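Local coordinates for assembly chaperone of ribosomal protein L4 (Acl4) (Chaetomium thermophilum, PDB 5TQB) that probably chaperones newly made ribosomal protein L4, holding it on a superhelical stack of TPR-like helices until it joins the assembling ribosome, at residues B[183-188]-B[224-229]; B[213-218]-B[251-256]; B[237-242]-B[268-273]. All coordinates share one frame; numbering follows the deposited sequence.

Contact 1. Residues B[183-188]-B[224-229]; sequences EWPETW and GVPPFP. With EDO (1,2-ethanediol), chain H; EDO (1,2-ethanediol), chain K; EDO (1,2-ethanediol), chain D.
Pro185 and Pro226 meet ring to ring, CG of Pro185 standing 4.3 Å from CD of Pro226, while Trp184 reaches past them toward Gly224. The approach is loose and apolar: Trp184 CZ3, on the six-membered ring, comes 4.3 Å from Gly224 CA, at an oblique angle to the indole plane. With CG anti to the backbone N (chi1 -153°), the Trp184 ring swings forward to the 224-229 segment. Its NE1 turns to Glu147, which ties the indole to helix 131-156.

A 1,2-ethanediol, probably from the crystallisation liquor, lies between Trp184, Glu186 and the prolines; a second one sits near the six-membered ring of Trp184 and Val225 O. The first has its O1 over one face of the Trp184 ring, 3.7 Å above the plane and offset toward the rim, and its O2 gives a 2.7 Å hydrogen bond to Glu186 OE2. Glu186 can hold the diol because its chain bends at chi2 (143°), bringing the carboxylate round to this side; OE2 also bonds Ser230, and OE1 makes a salt bridge to a basic side chain of the second protein chain. At the start of the helix, Trp184 O accepts from Thr187 OG1 at 2.6 Å, in the carbonyl plane, as well as from the backbone N of Thr187. With an alanine here in place of Trp184, Glu147 would probably lose its indole partner and Gly224 its aromatic neighbour, leaving a gap beside the prolines.

Where the loops leading into helices 185-197 and 228-240 meet in this solenoid, apolar rings make the direct touch, the polar ends of Trp184 and Glu186 find partners outside the two segments, and the bound diols suggest that small polar molecules can lodge beside them.

Contact 2. Residues B[213-218]-B[251-256]; sequences GLWTHL and TERLIA. With EDO (1,2-ethanediol), chain F.
Leu218 N bonds Trp215 O at 2.9 Å, closing a type I beta turn which brings the Trp215 ring edge and the carbonyls of Thr216 and Leu218 near the guanidinium of Arg253. Two more bonds belong to this loop: Thr216 OG1 bonds Leu212 O at the end of the preceding helix, and His217 NE2 makes a weak bond to Gly213 O.

Across the contact Arg253 does nearly all the work. Its chain leaves helix 244-257 pointing toward the turn and then kinks at chi2 (87°) and chi3 (73°), so that the cationic end is folded up to the turn instead of running straight out. NH1 arrives in the plane of the Trp215 ring, at its edge, 4.0 Å from CZ3. Since guanidinium and indole stand almost perpendicular, 89° apart, with the cation beside the ring and not above it, this is not a cation-pi stack. NH2 points at Thr216 O, which lies 3.8 Å away in the guanidinium plane; that is too far for a hydrogen bond, though the positive charge probably still gains from this carbonyl and from Leu218 O, which lies to another side at 4.2 Å from NH2. One face of the Trp215 ring is covered from its own turn by Thr216 CG2, 4.0 Å above the ring centre.

The contact sits among other partners. Trp215 also packs on Pro185, Val225 and Pro226, whereas Arg253 leans on Arg231 and on an apolar side chain of the second protein chain; the backbone of Ala256 is also hydrogen-bonded to that chain.

The loop between helices 201-212 and 228-240 thus lies against helix 244-257, which is consistent with the stacked helices of a TPR-type alpha-solenoid.

Contact 3. Residues B[237-242]-B[268-273]; sequences LLIEVD and GGYARY
Ile239 supplies one whole side of this buried contact, its two branches going to different neighbours. CD1 rests 3.8 Å from Ala271 CB, and CG2 lies 4.1 Å from Tyr270 CD1, meeting the phenol ring at a slant. The split follows from the torsions: CG1 stands beside the backbone N and the chain then runs on extended (chi2 165°), carrying CD1 to the alanine. The small side chain of Ala271 is consistent with the close approach, 6.2 Å between Ile239 CA and Ala271 CA.

In the next shell, Leu248 of helix 244-257 packs against Ala271, and Leu327 of helix 318-333 against Tyr270. Ile239 and Tyr270 also both pack on apolar side chains of the second protein chain.

Polar groups lie further out. Arg272 binds back to its own helix, NH2 reaching Gly268 O at 2.9 Å from above the carbonyl plane, while Asp242, with positive phi, ends helix 228-240 in a Schellman motif. Glu240 pairs with a basic side chain of the second protein chain, outside both segments. The direct contact therefore rests on shape and hydrophobic burial alone, with charge kept to its flanks.

Overall arrangement
The three contacts move from a partly buried, mixed setting to a buried, apolar one. Contacts 1 and 3 share helix 228-240, one at its start and the other at its end, and do not touch each other. Contact 2 lies between them in place and touches both: its loop packs on the 224-229 segment of contact 1, and Thr251 probably bonds Arg272 of contact 3. Contact 1 joins the loops leading into helices 185-197 and 228-240 through prolines and an indole, contact 2 sets an arginine against a loop at a more exposed edge, and contact 3 is plain helix-to-helix packing. All three have residues within reach of the second protein chain.

Contact 1. Residues B[183-188]-B[224-229]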
loop_
_atom_site.group_PDB
_atom_site.type_symbol
_atom_site.label_atom_id
_atom_site.label_comp_id
_atom_site.label_asym_id
_atom_site.label_seq_id
_atom_site.Cartn_x
_atom_site.Cartn_y
_atom_site.Cartn_z
ATOM N N GLU B 183 -5.752 18.304 4.656
ATOM C CA GLU B 183 -6.286 17.482 3.575
ATOM C C GLU B 183 -5.619 16.108 3.531
ATOM O O GLU B 183 -5.952 15.279 2.687
ATOM C CB GLU B 183 -6.102 18.192 2.226
ATOM C CG GLU B 183 -4.658 18.231 1.683
ATOM C CD GLU B 183 -3.731 19.138 2.483
ATOM O OE1 GLU B 183 -2.575 18.733 2.742
ATOM O OE2 GLU B 183 -4.156 20.256 2.846
ATOM N N TRP B 184 -4.679 15.879 4.439
ATOM C CA TRP B 184 -3.912 14.643 4.469
ATOM C C TRP B 184 -4.494 13.689 5.519
ATOM O O TRP B 184 -4.621 14.065 6.687
ATOM C CB TRP B 184 -2.463 14.973 4.807
ATOM C CG TRP B 184 -1.444 14.011 4.278
ATOM C CD1 TRP B 184 -0.403 13.467 4.971
ATOM C CD2 TRP B 184 -1.348 13.499 2.943
ATOM N NE1 TRP B 184 0.333 12.648 4.155
ATOM C CE2 TRP B 184 -0.228 12.646 2.905
ATOM C CE3 TRP B 184 -2.099 13.675 1.777
ATOM C CZ2 TRP B 184 0.157 11.966 1.750
ATOM C CZ3 TRP B 184 -1.715 12.999 0.629
ATOM C CH2 TRP B 184 -0.597 12.155 0.625
ATOM N N PRO B 185 -4.867 12.459 5.108
ATOM C CA PRO B 185 -5.510 11.531 6.052
ATOM C C PRO B 185 -4.705 11.196 7.314
ATOM O O PRO B 185 -5.308 10.970 8.364
ATOM C CB PRO B 185 -5.722 10.255 5.224
ATOM C CG PRO B 185 -5.368 10.577 3.826
ATOM C CD PRO B 185 -5.050 12.028 3.714
ATOM N N GLU B 186 -3.383 11.154 7.213
ATOM C CA GLU B 186 -2.542 10.746 8.332
ATOM C C GLU B 186 -2.569 11.744 9.493
ATOM O O GLU B 186 -2.349 11.375 10.647
ATOM C CB GLU B 186 -1.108 10.544 7.852
ATOM C CG GLU B 186 -0.138 10.131 8.942
ATOM C CD GLU B 186 0.905 9.142 8.448
ATOM O OE1 GLU B 186 2.108 9.377 8.688
ATOM O OE2 GLU B 186 0.520 8.125 7.831
ATOM N N THR B 187 -2.837 13.008 9.192
ATOM C CA THR B 187 -2.878 14.012 10.235
ATOM C C THR B 187 -4.077 13.733 11.142
ATOM O O THR B 187 -3.959 13.759 12.365
ATOM C CB THR B 187 -2.958 15.429 9.646
ATOM O OG1 THR B 187 -4.110 15.536 8.804
ATOM C CG2 THR B 187 -1.714 15.731 8.824
ATOM N N TRP B 188 -5.222 13.445 10.532
ATOM C CA TRP B 188 -6.454 13.215 11.279
ATOM C C TRP B 188 -6.459 11.835 11.920
ATOM O O TRP B 188 -7.075 11.617 12.965
ATOM C CB TRP B 188 -7.657 13.414 10.363
ATOM C CG TRP B 188 -7.741 14.831 9.925
ATOM C CD1 TRP B 188 -7.449 15.328 8.691
ATOM C CD2 TRP B 188 -8.103 15.952 10.737
ATOM N NE1 TRP B 188 -7.622 16.691 8.679
ATOM C CE2 TRP B 188 -8.022 17.098 9.925
ATOM C CE3 TRP B 188 -8.495 16.096 12.071
ATOM C CZ2 TRP B 188 -8.323 18.370 10.401
ATOM C CZ3 TRP B 188 -8.795 17.361 12.542
ATOM C CH2 TRP B 188 -8.707 18.480 11.710
ATOM N N GLY B 224 -3.120 10.019 -3.360
ATOM C CA GLY B 224 -3.818 10.421 -2.149
ATOM C C GLY B 224 -4.112 9.283 -1.178
ATOM O O GLY B 224 -4.483 9.528 -0.029
ATOM N N VAL B 225 -3.949 8.041 -1.633
ATOM C CA VAL B 225 -4.225 6.864 -0.806
ATOM C C VAL B 225 -3.039 6.578 0.108
ATOM O O VAL B 225 -1.915 6.432 -0.372
ATOM C CB VAL B 225 -4.498 5.617 -1.676
ATOM C CG1 VAL B 225 -4.737 4.372 -0.807
ATOM C CG2 VAL B 225 -5.686 5.859 -2.586
ATOM N N PRO B 226 -3.280 6.487 1.428
ATOM C CA PRO B 226 -2.157 6.292 2.355
ATOM C C PRO B 226 -1.422 4.970 2.155
ATOM O O PRO B 226 -2.034 3.993 1.726
ATOM C CB PRO B 226 -2.818 6.336 3.744
ATOM C CG PRO B 226 -4.259 6.199 3.521
ATOM C CD PRO B 226 -4.549 6.700 2.144
ATOM N N PRO B 227 -0.116 4.937 2.465
ATOM C CA PRO B 227 0.657 3.699 2.315
ATOM C C PRO B 227 0.104 2.552 3.157
ATOM O O PRO B 227 -0.541 2.789 4.181
ATOM C CB PRO B 227 2.047 4.090 2.831
ATOM C CG PRO B 227 2.091 5.571 2.762
ATOM C CD PRO B 227 0.704 6.024 3.030
ATOM N N PHE B 228 0.374 1.327 2.711
ATOM C CA PHE B 228 -0.048 0.108 3.385
ATOM C C PHE B 228 0.179 0.140 4.904
ATOM O O PHE B 228 -0.772 -0.033 5.663
ATOM C CB PHE B 228 0.672 -1.093 2.757
ATOM C CG PHE B 228 -0.012 -2.408 2.982
ATOM C CD1 PHE B 228 -0.796 -2.975 1.991
ATOM C CD2 PHE B 228 0.146 -3.090 4.177
ATOM C CE1 PHE B 228 -1.416 -4.196 2.193
ATOM C CE2 PHE B 228 -0.473 -4.306 4.386
ATOM C CZ PHE B 228 -1.253 -4.862 3.394
ATOM N N PRO B 229 1.428 0.371 5.355
ATOM C CA PRO B 229 1.671 0.303 6.800
ATOM C C PRO B 229 0.832 1.312 7.579
ATOM O O PRO B 229 0.402 1.038 8.695
ATOM C CB PRO B 229 3.165 0.642 6.922
ATOM C CG PRO B 229 3.730 0.382 5.583
ATOM C CD PRO B 229 2.644 0.784 4.635
HETATM C C1 EDO H . -0.957 9.988 4.542
HETATM O O1 EDO H . -2.365 10.043 4.594
HETATM C C2 EDO H . -0.445 8.618 4.924
HETATM O O2 EDO H . 0.938 8.708 5.195
HETATM C C1 EDO K . 1.713 9.138 0.421
HETATM O O1 EDO K . 2.897 8.427 0.704
HETATM C C2 EDO K . 0.665 8.188 -0.119
HETATM O O2 EDO K . -0.491 8.916 -0.466
HETATM C C1 EDO D . 1.684 1.740 -0.700
HETATM O O1 EDO D . 0.577 0.921 -0.407
HETATM C C2 EDO D . 2.769 1.531 0.335
HETATM O O2 EDO D . 3.855 2.388 0.059
#

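Contact 2. Residues B[213-218]-B[251-256]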
loop_
_atom_site.group_PDB
_atom_site.type_symbol
_atom_site.label_atom_id
_atom_site.label_comp_id
_atom_site.label_asym_id
_atom_site.label_seq_id
_atom_site.Cartn_x
_atom_site.Cartn_y
_atom_site.Cartn_z
ATOM N N GLY B 213 -12.705 10.032 4.627
ATOM C CA GLY B 213 -13.388 10.796 3.598
ATOM C C GLY B 213 -12.442 11.468 2.621
ATOM O O GLY B 213 -12.879 12.046 1.628
ATOM N N LEU B 214 -11.144 11.385 2.900
ATOM C CA LEU B 214 -10.133 12.019 2.066
ATOM C C LEU B 214 -9.481 11.057 1.079
ATOM O O LEU B 214 -8.672 11.487 0.257
ATOM C CB LEU B 214 -9.051 12.657 2.945
ATOM C CG LEU B 214 -9.505 13.838 3.806
ATOM C CD1 LEU B 214 -8.458 14.169 4.842
ATOM C CD2 LEU B 214 -9.802 15.064 2.958
ATOM N N TRP B 215 -9.818 9.768 1.142
ATOM C CA TRP B 215 -9.168 8.795 0.259
ATOM C C TRP B 215 -9.998 7.571 -0.149
ATOM O O TRP B 215 -9.715 6.964 -1.182
ATOM C CB TRP B 215 -7.838 8.329 0.866
ATOM C CG TRP B 215 -7.980 7.448 2.073
ATOM C CD1 TRP B 215 -8.035 7.849 3.375
ATOM C CD2 TRP B 215 -8.073 6.016 2.090
ATOM N NE1 TRP B 215 -8.159 6.759 4.202
ATOM C CE2 TRP B 215 -8.188 5.621 3.440
ATOM C CE3 TRP B 215 -8.075 5.030 1.095
ATOM C CZ2 TRP B 215 -8.302 4.286 3.824
ATOM C CZ3 TRP B 215 -8.187 3.701 1.477
ATOM C CH2 TRP B 215 -8.299 3.342 2.831
ATOM N N THR B 216 -11.011 7.203 0.632
ATOM C CA THR B 216 -11.763 5.975 0.347
ATOM C C THR B 216 -12.469 6.024 -1.007
ATOM O O THR B 216 -12.759 4.988 -1.602
ATOM C CB THR B 216 -12.812 5.671 1.430
ATOM O OG1 THR B 216 -13.687 6.795 1.582
ATOM C CG2 THR B 216 -12.137 5.360 2.753
ATOM N N HIS B 217 -12.728 7.234 -1.491
ATOM C CA HIS B 217 -13.416 7.433 -2.761
ATOM C C HIS B 217 -12.442 7.558 -3.936
ATOM O O HIS B 217 -12.866 7.645 -5.086
ATOM C CB HIS B 217 -14.302 8.679 -2.686
ATOM C CG HIS B 217 -13.576 9.909 -2.233
ATOM N ND1 HIS B 217 -13.040 10.825 -3.111
ATOM C CD2 HIS B 217 -13.289 10.366 -0.990
ATOM C CE1 HIS B 217 -12.462 11.799 -2.429
ATOM N NE2 HIS B 217 -12.596 11.542 -1.141
ATOM N N LEU B 218 -11.142 7.562 -3.650
ATOM C CA LEU B 218 -10.127 7.694 -4.696
ATOM C C LEU B 218 -9.878 6.371 -5.409
ATOM O O LEU B 218 -10.156 5.307 -4.856
ATOM C CB LEU B 218 -8.802 8.186 -4.105
ATOM C CG LEU B 218 -8.611 9.694 -3.923
ATOM C CD1 LEU B 218 -9.818 10.337 -3.270
ATOM C CD2 LEU B 218 -7.351 9.967 -3.114
ATOM N N THR B 251 -9.737 -3.499 5.458
ATOM C CA THR B 251 -8.985 -4.758 5.483
ATOM C C THR B 251 -9.157 -5.565 4.195
ATOM O O THR B 251 -8.264 -6.320 3.809
ATOM C CB THR B 251 -9.357 -5.665 6.694
ATOM O OG1 THR B 251 -10.772 -5.890 6.733
ATOM C CG2 THR B 251 -8.899 -5.043 7.999
ATOM N N GLU B 252 -10.299 -5.411 3.532
ATOM C CA GLU B 252 -10.540 -6.137 2.294
ATOM C C GLU B 252 -9.700 -5.559 1.149
ATOM O O GLU B 252 -9.144 -6.311 0.349
ATOM C CB GLU B 252 -12.026 -6.137 1.937
ATOM C CG GLU B 252 -12.361 -7.129 0.832
ATOM C CD GLU B 252 -13.832 -7.499 0.773
ATOM O OE1 GLU B 252 -14.475 -7.594 1.844
ATOM O OE2 GLU B 252 -14.344 -7.706 -0.350
ATOM N N ARG B 253 -9.602 -4.233 1.084
ATOM C CA ARG B 253 -8.728 -3.570 0.116
ATOM C C ARG B 253 -7.276 -3.972 0.349
ATOM O O ARG B 253 -6.547 -4.265 -0.595
ATOM C CB ARG B 253 -8.865 -2.047 0.224
ATOM C CG ARG B 253 -7.862 -1.224 -0.612
ATOM C CD ARG B 253 -8.346 -0.990 -2.034
ATOM N NE ARG B 253 -9.429 -0.010 -2.086
ATOM C CZ ARG B 253 -9.256 1.309 -2.084
ATOM N NH1 ARG B 253 -8.036 1.832 -2.029
ATOM N NH2 ARG B 253 -10.311 2.114 -2.131
ATOM N N LEU B 254 -6.853 -3.974 1.607
ATOM C CA LEU B 254 -5.473 -4.306 1.929
ATOM C C LEU B 254 -5.100 -5.709 1.453
ATOM O O LEU B 254 -4.017 -5.910 0.906
ATOM C CB LEU B 254 -5.219 -4.155 3.429
ATOM C CG LEU B 254 -5.133 -2.712 3.941
ATOM C CD1 LEU B 254 -5.174 -2.669 5.464
ATOM C CD2 LEU B 254 -3.870 -2.026 3.435
ATOM N N ILE B 255 -6.001 -6.670 1.649
ATOM C CA ILE B 255 -5.766 -8.052 1.231
ATOM C C ILE B 255 -5.789 -8.176 -0.291
ATOM O O ILE B 255 -5.160 -9.067 -0.864
ATOM C CB ILE B 255 -6.814 -9.008 1.860
ATOM C CG1 ILE B 255 -6.552 -9.179 3.356
ATOM C CG2 ILE B 255 -6.803 -10.385 1.202
ATOM C CD1 ILE B 255 -5.219 -9.848 3.703
ATOM N N ALA B 256 -6.514 -7.280 -0.944
ATOM C CA ALA B 256 -6.517 -7.242 -2.397
ATOM C C ALA B 256 -5.165 -6.750 -2.951
ATOM O O ALA B 256 -4.894 -6.894 -4.142
ATOM C CB ALA B 256 -7.659 -6.372 -2.895
HETATM C C1 EDO F . -9.141 -9.600 -1.328
HETATM O O1 EDO F . -10.363 -8.893 -1.365
HETATM C C2 EDO F . -8.837 -10.169 -2.697
HETATM O O2 EDO F . -7.627 -10.897 -2.654
#

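Contact 3. Residues B[237-242]-B[268-273]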
loop_
_atom_site.group_PDB
_atom_site.type_symbol
_atom_site.label_atom_id
_atom_site.label_comp_id
_atom_site.label_asym_id
_atom_site.label_seq_id
_atom_site.Cartn_x
_atom_site.Cartn_y
_atom_site.Cartn_z
ATOM N N LEU B 237 -6.927 1.508 14.930
ATOM C CA LEU B 237 -7.691 2.636 15.450
ATOM C C LEU B 237 -9.194 2.437 15.261
ATOM O O LEU B 237 -9.983 2.805 16.126
ATOM C CB LEU B 237 -7.265 3.939 14.770
ATOM C CG LEU B 237 -5.817 4.395 14.972
ATOM C CD1 LEU B 237 -5.569 5.652 14.172
ATOM C CD2 LEU B 237 -5.502 4.632 16.425
ATOM N N LEU B 238 -9.583 1.864 14.124
ATOM C CA LEU B 238 -10.995 1.664 13.797
ATOM C C LEU B 238 -11.673 0.610 14.678
ATOM O O LEU B 238 -12.833 0.768 15.063
ATOM C CB LEU B 238 -11.146 1.255 12.332
ATOM C CG LEU B 238 -10.910 2.331 11.272
ATOM C CD1 LEU B 238 -10.981 1.704 9.893
ATOM C CD2 LEU B 238 -11.922 3.458 11.390
ATOM N N ILE B 239 -10.962 -0.474 14.972
ATOM C CA ILE B 239 -11.498 -1.516 15.837
ATOM C C ILE B 239 -11.548 -0.998 17.275
ATOM O O ILE B 239 -12.464 -1.315 18.028
ATOM C CB ILE B 239 -10.652 -2.799 15.762
ATOM C CG1 ILE B 239 -10.652 -3.345 14.337
ATOM C CG2 ILE B 239 -11.205 -3.871 16.691
ATOM C CD1 ILE B 239 -9.572 -4.373 14.081
ATOM N N GLU B 240 -10.558 -0.186 17.632
ATOM C CA GLU B 240 -10.467 0.402 18.959
ATOM C C GLU B 240 -11.726 1.191 19.308
ATOM O O GLU B 240 -12.291 1.014 20.390
ATOM C CB GLU B 240 -9.240 1.313 19.043
ATOM C CG GLU B 240 -8.980 1.903 20.429
ATOM C CD GLU B 240 -8.411 0.891 21.410
ATOM O OE1 GLU B 240 -7.455 0.177 21.037
ATOM O OE2 GLU B 240 -8.916 0.813 22.552
ATOM N N VAL B 241 -12.166 2.052 18.392
ATOM C CA VAL B 241 -13.305 2.936 18.650
ATOM C C VAL B 241 -14.597 2.460 17.977
ATOM O O VAL B 241 -15.468 3.269 17.646
ATOM C CB VAL B 241 -12.998 4.386 18.218
ATOM C CG1 VAL B 241 -11.786 4.918 18.975
ATOM C CG2 VAL B 241 -12.761 4.456 16.729
ATOM N N ASP B 242 -14.705 1.150 17.771
ATOM C CA ASP B 242 -15.966 0.501 17.392
ATOM C C ASP B 242 -16.498 0.887 16.012
ATOM O O ASP B 242 -17.708 1.037 15.833
ATOM C CB ASP B 242 -17.045 0.775 18.445
ATOM C CG ASP B 242 -16.619 0.356 19.839
ATOM O OD1 ASP B 242 -16.734 -0.849 20.155
ATOM O OD2 ASP B 242 -16.170 1.229 20.616
ATOM N N GLY B 268 -8.446 -8.378 10.123
ATOM C CA GLY B 268 -9.720 -8.546 9.446
ATOM C C GLY B 268 -10.565 -9.598 10.136
ATOM O O GLY B 268 -11.779 -9.448 10.280
ATOM N N GLY B 269 -9.916 -10.673 10.567
ATOM C CA GLY B 269 -10.592 -11.717 11.308
ATOM C C GLY B 269 -11.092 -11.223 12.652
ATOM O O GLY B 269 -12.206 -11.547 13.071
ATOM N N TYR B 270 -10.266 -10.433 13.329
ATOM C CA TYR B 270 -10.625 -9.915 14.641
ATOM C C TYR B 270 -11.730 -8.877 14.518
ATOM O O TYR B 270 -12.663 -8.854 15.325
ATOM C CB TYR B 270 -9.411 -9.308 15.343
ATOM C CG TYR B 270 -9.675 -8.982 16.796
ATOM C CD1 TYR B 270 -9.660 -7.670 17.250
ATOM C CD2 TYR B 270 -9.957 -9.992 17.713
ATOM C CE1 TYR B 270 -9.909 -7.372 18.577
ATOM C CE2 TYR B 270 -10.202 -9.706 19.039
ATOM C CZ TYR B 270 -10.177 -8.393 19.468
ATOM O OH TYR B 270 -10.423 -8.100 20.788
ATOM N N ALA B 271 -11.623 -8.021 13.505
ATOM C CA ALA B 271 -12.640 -7.001 13.272
ATOM C C ALA B 271 -13.995 -7.656 13.029
ATOM O O ALA B 271 -15.033 -7.137 13.439
ATOM C CB ALA B 271 -12.257 -6.125 12.094
ATOM N N ARG B 272 -13.977 -8.806 12.367
ATOM C CA ARG B 272 -15.203 -9.505 12.024
ATOM C C ARG B 272 -15.726 -10.274 13.235
ATOM O O ARG B 272 -16.936 -10.437 13.404
ATOM C CB ARG B 272 -14.956 -10.426 10.821
ATOM C CG ARG B 272 -14.828 -9.658 9.504
ATOM C CD ARG B 272 -14.271 -10.508 8.370
ATOM N NE ARG B 272 -14.274 -9.772 7.107
ATOM C CZ ARG B 272 -13.420 -8.797 6.798
ATOM N NH1 ARG B 272 -13.512 -8.185 5.626
ATOM N NH2 ARG B 272 -12.476 -8.425 7.653
ATOM N N TYR B 273 -14.808 -10.717 14.090
ATOM C CA TYR B 273 -15.176 -11.382 15.339
ATOM C C TYR B 273 -15.864 -10.399 16.280
ATOM O O TYR B 273 -16.891 -10.720 16.887
ATOM C CB TYR B 273 -13.932 -11.968 16.014
ATOM C CG TYR B 273 -14.204 -12.618 17.348
ATOM C CD1 TYR B 273 -14.179 -11.874 18.518
ATOM C CD2 TYR B 273 -14.478 -13.975 17.441
ATOM C CE1 TYR B 273 -14.427 -12.458 19.742
ATOM C CE2 TYR B 273 -14.727 -14.571 18.665
ATOM C CZ TYR B 273 -14.700 -13.805 19.813
ATOM O OH TYR B 273 -14.944 -14.390 21.040
#